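Local atomic coordinates of endoglucanase A (Clostridium longisporum, PDB entry 6Q1I), a protein that hydrolyses internal beta-1,4-glucosidic linkages in barley beta-glucan, lichenan and carboxymethylcellulose and also xylan, preferring longer cellooligosaccharides, through its glycoside hydrolase family 5 catalytic domain. Residues T216-F221 against N271-K276; S13-V18 against G277-I282; L112-E117 against K136-Q141. All blocks are in the same frame, centred on the assembly; numbering follows the deposited sequence. Where two conformers were deposited one is given.

Helix 14-20, near the N terminus, takes part in contact 2, whose other half, G277-I282, follows some 260 residues later and leads into strand 280-285; contact 2 therefore closes a loop that spans most of the eight-stranded (beta/alpha) barrel. Contacts 3 and 1 fall within that loop, one after the other without crossing. Contact 3 joins the C-terminal part of strand 109-113 to helix 128-145, the next helix in the chain. Contact 1 sets the short helix 215-219 against the end of helix 256-275. After that helix ends, the chain passes into contact 2, where F273 CD2 packs on V280 CG2 at 3.7 Å, whereas contact 3 lies about 10 Å from contact 2 between nearest atoms.

Contact 1. Residues T216-F221 against N271-K276; sequences TTMNDF and NTFKSK
K276 sends an extended side chain from the end of helix 256-275 across to the last turn of helix 215-219. From CB, with CG anti to the carbonyl carbon, the chain stays straight as far as CE; CD passes at the edge of the F221 ring, 4.4 Å from its CD2, and CE lies 3.3 Å from M218 O. A bend at chi4 (-84°) then turns NZ onto two backbone carbonyls, N219 O and F221 O, each at 2.8 Å. It approaches F221 O in the carbonyl plane but N219 O from above it, so a single ammonium grips two carbonyls two residues apart. F273 points its CE1 edge at one face of F221 in a T-shaped stack with planes at 88°. Its CE2 and CZ atoms meet M218; M218 SD sits obliquely 3.6 Å from F273 CE2, a Met-aromatic contact. Nearer the surface, a water donates to N219 OD1 and T272 OG1; the threonine hydroxyl is also bonded to S268 O. F221 and F273 both reach A231 of strand 229-234, so the arrangement is packing of the outer helical layer on the barrel wall of a TIM-barrel glycosidase.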
loop_
_atom_site.group_PDB
_atom_site.type_symbol
_atom_site.label_atom_id
_atom_site.label_comp_id
_atom_site.label_asym_id
_atom_site.label_seq_id
_atom_site.Cartn_x
_atom_site.Cartn_y
_atom_site.Cartn_z
ATOM N N THR A 216 -2.324 -6.170 -18.797
ATOM C CA THR A 216 -2.616 -7.587 -18.580
ATOM C C THR A 216 -3.126 -7.836 -17.166
ATOM O O THR A 216 -4.107 -8.562 -16.964
ATOM C CB THR A 216 -1.376 -8.434 -18.864
ATOM O OG1 THR A 216 -1.046 -8.349 -20.255
ATOM C CG2 THR A 216 -1.624 -9.895 -18.512
ATOM N N THR A 217 -2.463 -7.248 -16.169
ATOM C CA THR A 217 -2.854 -7.509 -14.788
ATOM C C THR A 217 -4.128 -6.761 -14.408
ATOM O O THR A 217 -4.985 -7.320 -13.716
ATOM C CB THR A 217 -1.699 -7.181 -13.841
ATOM O OG1 THR A 217 -1.247 -5.849 -14.078
ATOM C CG2 THR A 217 -0.532 -8.148 -14.081
ATOM N N MET A 218 -4.294 -5.518 -14.870
ATOM C CA MET A 218 -5.556 -4.822 -14.641
ATOM C C MET A 218 -6.711 -5.565 -15.289
ATOM O O MET A 218 -7.780 -5.723 -14.689
ATOM C CB MET A 218 -5.515 -3.415 -15.230
ATOM C CG MET A 218 -4.783 -2.384 -14.452
ATOM S SD MET A 218 -5.405 -0.752 -14.938
ATOM C CE MET A 218 -4.880 -0.680 -16.640
ATOM N N ASN A 219 -6.543 -5.963 -16.548
ATOM C CA ASN A 219 -7.666 -6.549 -17.263
ATOM C C ASN A 219 -8.165 -7.808 -16.582
ATOM O O ASN A 219 -9.377 -8.060 -16.579
ATOM C CB ASN A 219 -7.305 -6.826 -18.716
ATOM C CG ASN A 219 -7.201 -5.559 -19.540
ATOM O OD1 ASN A 219 -7.654 -4.489 -19.129
ATOM N ND2 ASN A 219 -6.615 -5.680 -20.720
ATOM N N ASP A 220 -7.270 -8.593 -15.977
ATOM C CA ASP A 220 -7.667 -9.843 -15.337
ATOM C C ASP A 220 -8.159 -9.657 -13.905
ATOM O O ASP A 220 -8.565 -10.639 -13.281
ATOM C CB ASP A 220 -6.530 -10.872 -15.380
ATOM C CG ASP A 220 -6.557 -11.736 -16.633
ATOM O OD1 ASP A 220 -7.516 -11.634 -17.428
ATOM O OD2 ASP A 220 -5.617 -12.532 -16.813
ATOM N N PHE A 221 -8.166 -8.434 -13.386
ATOM C CA PHE A 221 -8.686 -8.181 -12.050
ATOM C C PHE A 221 -10.168 -8.522 -11.997
ATOM O O PHE A 221 -10.958 -8.032 -12.808
ATOM C CB PHE A 221 -8.485 -6.701 -11.716
ATOM C CG PHE A 221 -8.932 -6.305 -10.332
ATOM C CD1 PHE A 221 -8.099 -6.475 -9.247
ATOM C CD2 PHE A 221 -10.171 -5.723 -10.121
ATOM C CE1 PHE A 221 -8.503 -6.094 -7.975
ATOM C CE2 PHE A 221 -10.572 -5.338 -8.859
ATOM C CZ PHE A 221 -9.737 -5.519 -7.789
ATOM N N ASN A 271 -10.207 4.522 -15.833
ATOM C CA ASN A 271 -11.237 4.071 -16.750
ATOM C C ASN A 271 -11.367 2.555 -16.744
ATOM O O ASN A 271 -12.478 2.029 -16.862
ATOM C CB ASN A 271 -10.964 4.605 -18.159
ATOM C CG ASN A 271 -10.995 6.135 -18.232
ATOM O OD1 ASN A 271 -11.507 6.803 -17.341
ATOM N ND2 ASN A 271 -10.435 6.683 -19.293
ATOM N N THR A 272 -10.260 1.828 -16.590
ATOM C CA THR A 272 -10.362 0.376 -16.551
ATOM C C THR A 272 -11.124 -0.068 -15.314
ATOM O O THR A 272 -12.046 -0.886 -15.399
ATOM C CB THR A 272 -8.982 -0.283 -16.585
ATOM O OG1 THR A 272 -8.292 0.071 -17.786
ATOM C CG2 THR A 272 -9.132 -1.798 -16.536
ATOM N N PHE A 273 -10.756 0.454 -14.146
ATOM C CA PHE A 273 -11.448 0.021 -12.937
ATOM C C PHE A 273 -12.882 0.536 -12.887
ATOM O O PHE A 273 -13.768 -0.194 -12.434
ATOM C CB PHE A 273 -10.606 0.335 -11.698
ATOM C CG PHE A 273 -9.359 -0.505 -11.623
ATOM C CD1 PHE A 273 -9.457 -1.884 -11.467
ATOM C CD2 PHE A 273 -8.101 0.061 -11.735
ATOM C CE1 PHE A 273 -8.326 -2.676 -11.420
ATOM C CE2 PHE A 273 -6.967 -0.730 -11.683
ATOM C CZ PHE A 273 -7.076 -2.089 -11.533
ATOM N N LYS A 274 -13.151 1.743 -13.398
ATOM C CA LYS A 274 -14.533 2.211 -13.492
ATOM C C LYS A 274 -15.367 1.298 -14.377
ATOM O O LYS A 274 -16.526 0.997 -14.057
ATOM C CB LYS A 274 -14.570 3.649 -14.010
ATOM C CG LYS A 274 -14.517 4.699 -12.908
ATOM C CD LYS A 274 -14.853 6.091 -13.431
ATOM C CE LYS A 274 -15.142 7.057 -12.290
ATOM N NZ LYS A 274 -16.479 6.811 -11.677
ATOM N N SER A 275 -14.796 0.839 -15.494
ATOM C CA SER A 275 -15.529 -0.055 -16.384
ATOM C C SER A 275 -15.823 -1.395 -15.723
ATOM O O SER A 275 -16.728 -2.105 -16.178
ATOM C CB SER A 275 -14.781 -0.251 -17.710
ATOM O OG SER A 275 -13.685 -1.144 -17.594
ATOM N N LYS A 276 -15.097 -1.728 -14.647
ATOM C CA LYS A 276 -15.348 -2.886 -13.796
ATOM C C LYS A 276 -16.193 -2.569 -12.565
ATOM O O LYS A 276 -16.468 -3.476 -11.774
ATOM C CB LYS A 276 -14.011 -3.486 -13.340
ATOM C CG LYS A 276 -13.212 -4.115 -14.467
ATOM C CD LYS A 276 -11.806 -4.515 -14.016
ATOM C CE LYS A 276 -11.021 -5.168 -15.135
ATOM N NZ LYS A 276 -11.346 -6.613 -15.215
HETATM O O HOH W 1 -7.041 -1.554 -19.645
#

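Contact 2. Residues S13-V18 against G277-I282; sequences SASEIV and GVPVVI
Helix 14-20 meets the loop entering strand 280-285 of the TIM barrel, with the backbones closest at S15 and P279, 6.0 Å apart between CA atoms. G277 ends the preceding helix in a Schellman motif, its positive phi (88°) turning the chain toward the strand. A14 and V18 turn their CB atoms to it, and on the helix side V18 packs most, mainly against P279. V18 CG1 lies anti to the backbone N (chi1 169°), which leaves CG2 beside that nitrogen, 4.0 Å from P279 CB. The same methyl meets V281 CG2 at 4.0 Å, the side chains crossing obliquely, and V18 CG1 lies 4.1 Å from V280 O. I230 of strand 229-234 touches A14, V18, P279 and V281, so the helix packs across two barrel strands at their N-terminal ends. At the outer margin of the proline, S15 OG lies 4.0 Å from P279 CG, and a water joins this hydroxyl to G277 O. S13 and one of the two E16 conformers form a capping box: E16 N donates to S13 OG at 3.1 Å. E16 OE2 accepts S13 N from above the carboxylate plane and S13 OG on its anti lone pair at 3.0 Å.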
loop_
_atom_site.group_PDB
_atom_site.type_symbol
_atom_site.label_atom_id
_atom_site.label_comp_id
_atom_site.label_asym_id
_atom_site.label_seq_id
_atom_site.Cartn_x
_atom_site.Cartn_y
_atom_site.Cartn_z
ATOM N N SER A 13 -19.829 4.236 1.548
ATOM C CA SER A 13 -19.450 3.355 0.457
ATOM C C SER A 13 -17.980 3.553 0.101
ATOM O O SER A 13 -17.388 4.610 0.330
ATOM C CB SER A 13 -20.282 3.654 -0.778
ATOM O OG SER A 13 -19.892 4.893 -1.327
ATOM N N ALA A 14 -17.391 2.519 -0.493
ATOM C CA ALA A 14 -15.998 2.621 -0.897
ATOM C C ALA A 14 -15.804 3.785 -1.852
ATOM O O ALA A 14 -14.794 4.490 -1.783
ATOM C CB ALA A 14 -15.547 1.314 -1.540
ATOM N N SER A 15 -16.763 4.009 -2.750
ATOM C CA SER A 15 -16.619 5.101 -3.708
ATOM C C SER A 15 -16.596 6.449 -3.002
ATOM O O SER A 15 -15.835 7.345 -3.386
ATOM C CB SER A 15 -17.736 5.041 -4.749
ATOM O OG SER A 15 -17.621 3.867 -5.531
ATOM N N GLU A 16 -17.407 6.614 -1.958
ATOM C CA GLU A 16 -17.404 7.868 -1.209
ATOM C C GLU A 16 -16.077 8.071 -0.485
ATOM O O GLU A 16 -15.522 9.176 -0.472
ATOM C CB GLU A 16 -18.538 7.855 -0.180
ATOM C CG GLU A 16 -19.961 7.865 -0.746
ATOM C CD GLU A 16 -21.029 7.666 0.339
ATOM O OE1 GLU A 16 -21.568 8.676 0.834
ATOM O OE2 GLU A 16 -21.322 6.508 0.715
ATOM N N ILE A 17 -15.566 7.012 0.142
ATOM C CA ILE A 17 -14.340 7.127 0.924
ATOM C C ILE A 17 -13.172 7.527 0.031
ATOM O O ILE A 17 -12.367 8.401 0.384
ATOM C CB ILE A 17 -14.083 5.805 1.674
ATOM C CG1 ILE A 17 -15.131 5.621 2.781
ATOM C CG2 ILE A 17 -12.655 5.760 2.241
ATOM C CD1 ILE A 17 -15.236 4.209 3.325
ATOM N N VAL A 18 -13.066 6.911 -1.145
ATOM C CA VAL A 18 -11.930 7.196 -2.019
ATOM C C VAL A 18 -11.908 8.668 -2.421
ATOM O O VAL A 18 -10.831 9.248 -2.623
ATOM C CB VAL A 18 -11.962 6.229 -3.223
ATOM C CG1 VAL A 18 -10.996 6.635 -4.296
ATOM C CG2 VAL A 18 -11.646 4.815 -2.782
ATOM N N GLY A 277 -16.603 -1.322 -12.378
ATOM C CA GLY A 277 -17.489 -0.952 -11.293
ATOM C C GLY A 277 -16.838 -0.587 -9.973
ATOM O O GLY A 277 -17.550 -0.509 -8.963
ATOM N N VAL A 278 -15.526 -0.353 -9.940
ATOM C CA VAL A 278 -14.847 -0.044 -8.683
ATOM C C VAL A 278 -13.941 1.175 -8.781
ATOM O O VAL A 278 -13.381 1.465 -9.850
ATOM C CB VAL A 278 -14.034 -1.246 -8.149
ATOM C CG1 VAL A 278 -14.955 -2.401 -7.813
ATOM C CG2 VAL A 278 -12.912 -1.655 -9.105
ATOM N N PRO A 279 -13.723 1.872 -7.668
ATOM C CA PRO A 279 -12.660 2.881 -7.614
ATOM C C PRO A 279 -11.296 2.220 -7.525
ATOM O O PRO A 279 -11.170 1.007 -7.349
ATOM C CB PRO A 279 -12.977 3.670 -6.344
ATOM C CG PRO A 279 -13.825 2.761 -5.516
ATOM C CD PRO A 279 -14.416 1.699 -6.384
ATOM N N VAL A 280 -10.256 3.050 -7.632
ATOM C CA VAL A 280 -8.868 2.609 -7.569
ATOM C C VAL A 280 -8.079 3.533 -6.649
ATOM O O VAL A 280 -8.273 4.754 -6.652
ATOM C CB VAL A 280 -8.233 2.496 -8.978
ATOM C CG1 VAL A 280 -8.309 3.817 -9.742
ATOM C CG2 VAL A 280 -6.802 1.988 -8.897
ATOM N N VAL A 281 -7.186 2.942 -5.859
ATOM C CA VAL A 281 -6.232 3.666 -5.030
ATOM C C VAL A 281 -4.835 3.244 -5.460
ATOM O O VAL A 281 -4.550 2.047 -5.580
ATOM C CB VAL A 281 -6.444 3.363 -3.535
ATOM C CG1 VAL A 281 -5.241 3.807 -2.698
ATOM C CG2 VAL A 281 -7.737 3.994 -3.025
ATOM N N ILE A 282 -3.961 4.223 -5.674
ATOM C CA ILE A 282 -2.542 3.973 -5.911
ATOM C C ILE A 282 -1.889 3.923 -4.530
ATOM O O ILE A 282 -1.560 4.956 -3.935
ATOM C CB ILE A 282 -1.919 5.035 -6.817
ATOM C CG1 ILE A 282 -2.577 5.007 -8.198
ATOM C CG2 ILE A 282 -0.422 4.807 -6.951
ATOM C CD1 ILE A 282 -2.232 6.185 -9.083
HETATM O O HOH W 2 -18.043 1.451 -6.548
#

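Contact 3. Residues L112-E117 against K136-Q141; sequences LNTHHE and KTLWTQ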
loop_
_atom_site.group_PDB
_atom_site.type_symbol
_atom_site.label_atom_id
_atom_site.label_comp_id
_atom_site.label_asym_id
_atom_site.label_seq_id
_atom_site.Cartn_x
_atom_site.Cartn_y
_atom_site.Cartn_z
ATOM N N LEU A 112 -4.797 -0.697 6.323
ATOM C CA LEU A 112 -4.103 -1.783 7.008
ATOM C C LEU A 112 -4.134 -3.002 6.090
ATOM O O LEU A 112 -5.219 -3.468 5.720
ATOM C CB LEU A 112 -4.800 -2.098 8.332
ATOM C CG LEU A 112 -4.138 -3.197 9.170
ATOM C CD1 LEU A 112 -2.747 -2.742 9.663
ATOM C CD2 LEU A 112 -5.025 -3.598 10.342
ATOM N N ASN A 113 -2.962 -3.522 5.727
ATOM C CA ASN A 113 -2.872 -4.615 4.761
ATOM C C ASN A 113 -2.246 -5.859 5.386
ATOM O O ASN A 113 -1.986 -5.912 6.590
ATOM C CB ASN A 113 -2.121 -4.177 3.493
ATOM C CG ASN A 113 -0.623 -4.119 3.661
ATOM O OD1 ASN A 113 -0.084 -4.389 4.737
ATOM N ND2 ASN A 113 0.069 -3.765 2.573
ATOM N N THR A 114 -2.077 -6.897 4.561
ATOM C CA THR A 114 -0.980 -7.845 4.711
ATOM C C THR A 114 0.073 -7.471 3.672
ATOM O O THR A 114 -0.258 -6.986 2.582
ATOM C CB THR A 114 -1.404 -9.315 4.556
ATOM O OG1 THR A 114 -1.654 -9.630 3.182
ATOM C CG2 THR A 114 -2.617 -9.644 5.409
ATOM N N HIS A 115 1.347 -7.713 3.998
ATOM C CA HIS A 115 2.418 -7.117 3.223
ATOM C C HIS A 115 3.346 -8.200 2.662
ATOM O O HIS A 115 3.012 -8.817 1.649
ATOM C CB HIS A 115 3.098 -5.968 3.966
ATOM C CG HIS A 115 3.758 -5.009 3.040
ATOM N ND1 HIS A 115 3.048 -4.073 2.325
ATOM C CD2 HIS A 115 5.051 -4.877 2.663
ATOM C CE1 HIS A 115 3.880 -3.380 1.573
ATOM N NE2 HIS A 115 5.100 -3.853 1.752
ATOM N N HIS A 116 4.516 -8.431 3.263
ATOM C CA HIS A 116 5.497 -9.359 2.684
ATOM C C HIS A 116 5.181 -10.803 3.083
ATOM O O HIS A 116 5.859 -11.420 3.911
ATOM C CB HIS A 116 6.915 -9.007 3.114
ATOM C CG HIS A 116 7.427 -7.707 2.588
ATOM N ND1 HIS A 116 7.307 -7.340 1.267
ATOM C CD2 HIS A 116 8.113 -6.711 3.199
ATOM C CE1 HIS A 116 7.891 -6.169 1.089
ATOM N NE2 HIS A 116 8.382 -5.761 2.248
ATOM N N GLU A 117 4.139 -11.353 2.454
ATOM C CA GLU A 117 3.683 -12.709 2.737
ATOM C C GLU A 117 4.028 -13.703 1.628
ATOM O O GLU A 117 3.585 -14.851 1.683
ATOM C CB GLU A 117 2.174 -12.758 3.014
ATOM C CG GLU A 117 1.606 -11.659 3.911
ATOM C CD GLU A 117 2.034 -11.679 5.366
ATOM O OE1 GLU A 117 2.664 -12.654 5.841
ATOM O OE2 GLU A 117 1.701 -10.677 6.038
ATOM N N LYS A 136 -7.337 -17.171 5.277
ATOM C CA LYS A 136 -8.661 -16.892 5.821
ATOM C C LYS A 136 -8.625 -16.762 7.342
ATOM O O LYS A 136 -9.250 -15.858 7.905
ATOM C CB LYS A 136 -9.638 -17.981 5.371
ATOM C CG LYS A 136 -9.956 -17.914 3.876
ATOM C CD LYS A 136 -11.006 -18.940 3.453
ATOM C CE LYS A 136 -12.403 -18.580 3.934
ATOM N NZ LYS A 136 -12.959 -17.363 3.275
ATOM N N THR A 137 -7.893 -17.641 8.032
ATOM C CA THR A 137 -7.791 -17.522 9.483
ATOM C C THR A 137 -7.058 -16.244 9.878
ATOM O O THR A 137 -7.424 -15.582 10.856
ATOM C CB THR A 137 -7.079 -18.740 10.069
ATOM O OG1 THR A 137 -7.684 -19.950 9.595
ATOM C CG2 THR A 137 -7.166 -18.679 11.587
ATOM N N LEU A 138 -6.014 -15.884 9.129
ATOM C CA LEU A 138 -5.324 -14.621 9.372
ATOM C C LEU A 138 -6.284 -13.441 9.258
ATOM O O LEU A 138 -6.360 -12.598 10.162
ATOM C CB LEU A 138 -4.154 -14.476 8.398
ATOM C CG LEU A 138 -3.422 -13.130 8.443
ATOM C CD1 LEU A 138 -2.837 -12.849 9.827
ATOM C CD2 LEU A 138 -2.342 -13.102 7.391
ATOM N N TRP A 139 -7.033 -13.359 8.149
ATOM C CA TRP A 139 -7.947 -12.232 7.977
ATOM C C TRP A 139 -9.101 -12.265 8.975
ATOM O O TRP A 139 -9.598 -11.206 9.372
ATOM C CB TRP A 139 -8.423 -12.095 6.520
ATOM C CG TRP A 139 -7.525 -11.142 5.793
ATOM C CD1 TRP A 139 -6.635 -11.430 4.795
ATOM C CD2 TRP A 139 -7.402 -9.740 6.056
ATOM N NE1 TRP A 139 -5.958 -10.279 4.427
ATOM C CE2 TRP A 139 -6.415 -9.234 5.189
ATOM C CE3 TRP A 139 -8.025 -8.867 6.952
ATOM C CZ2 TRP A 139 -6.041 -7.886 5.192
ATOM C CZ3 TRP A 139 -7.653 -7.537 6.956
ATOM C CH2 TRP A 139 -6.666 -7.060 6.084
ATOM N N THR A 140 -9.544 -13.450 9.395
ATOM C CA THR A 140 -10.549 -13.505 10.453
ATOM C C THR A 140 -10.045 -12.793 11.699
ATOM O O THR A 140 -10.757 -11.980 12.293
ATOM C CB THR A 140 -10.927 -14.955 10.765
ATOM O OG1 THR A 140 -11.555 -15.529 9.617
ATOM C CG2 THR A 140 -11.906 -15.043 11.930
ATOM N N GLN A 141 -8.795 -13.073 12.086
ATOM C CA GLN A 141 -8.242 -12.510 13.314
ATOM C C GLN A 141 -7.987 -11.012 13.185
ATOM O O GLN A 141 -8.273 -10.254 14.116
ATOM C CB GLN A 141 -6.963 -13.259 13.685
ATOM C CG GLN A 141 -7.220 -14.690 14.133
ATOM C CD GLN A 141 -5.943 -15.461 14.312
ATOM O OE1 GLN A 141 -5.211 -15.257 15.277
ATOM N NE2 GLN A 141 -5.655 -16.346 13.375
#
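In the beta-alpha-beta unit of strand 109-113, helix 128-145 and strand 153-156, a repeating element of the TIM barrel, W139 bridges the helix and residues L112-T114. Chi1 of -93° swings the indole toward the strand although its CB does not point there. T114 CG2 comes obliquely onto the ring, 3.5 Å from W139 NE1 and 3.8 Å from its CE2, and also meets L138 CD2 at 4.0 Å, so one methyl touches two successive helix residues. At the other end of the indole, L112 O lies in the ring plane, 3.9 Å from W139 CH2. The threonine takes the crowded rotamer, OG1 between the backbone N and the carbonyl carbon (chi1 74°); its hydroxyl is bonded to T157 O, and W139 NE1 also has its main polar partner at T157. N113, whose CB points away from the helix, has its side chain about 6 Å from that of Q284, which occupies the position assigned by similarity to the nucleophile but is altered here. The N113 amide is held at both ends: OD1 accepts from T76 N, and ND2 donates to H115 ND1 at 3.0 Å, 1° from the imidazole plane.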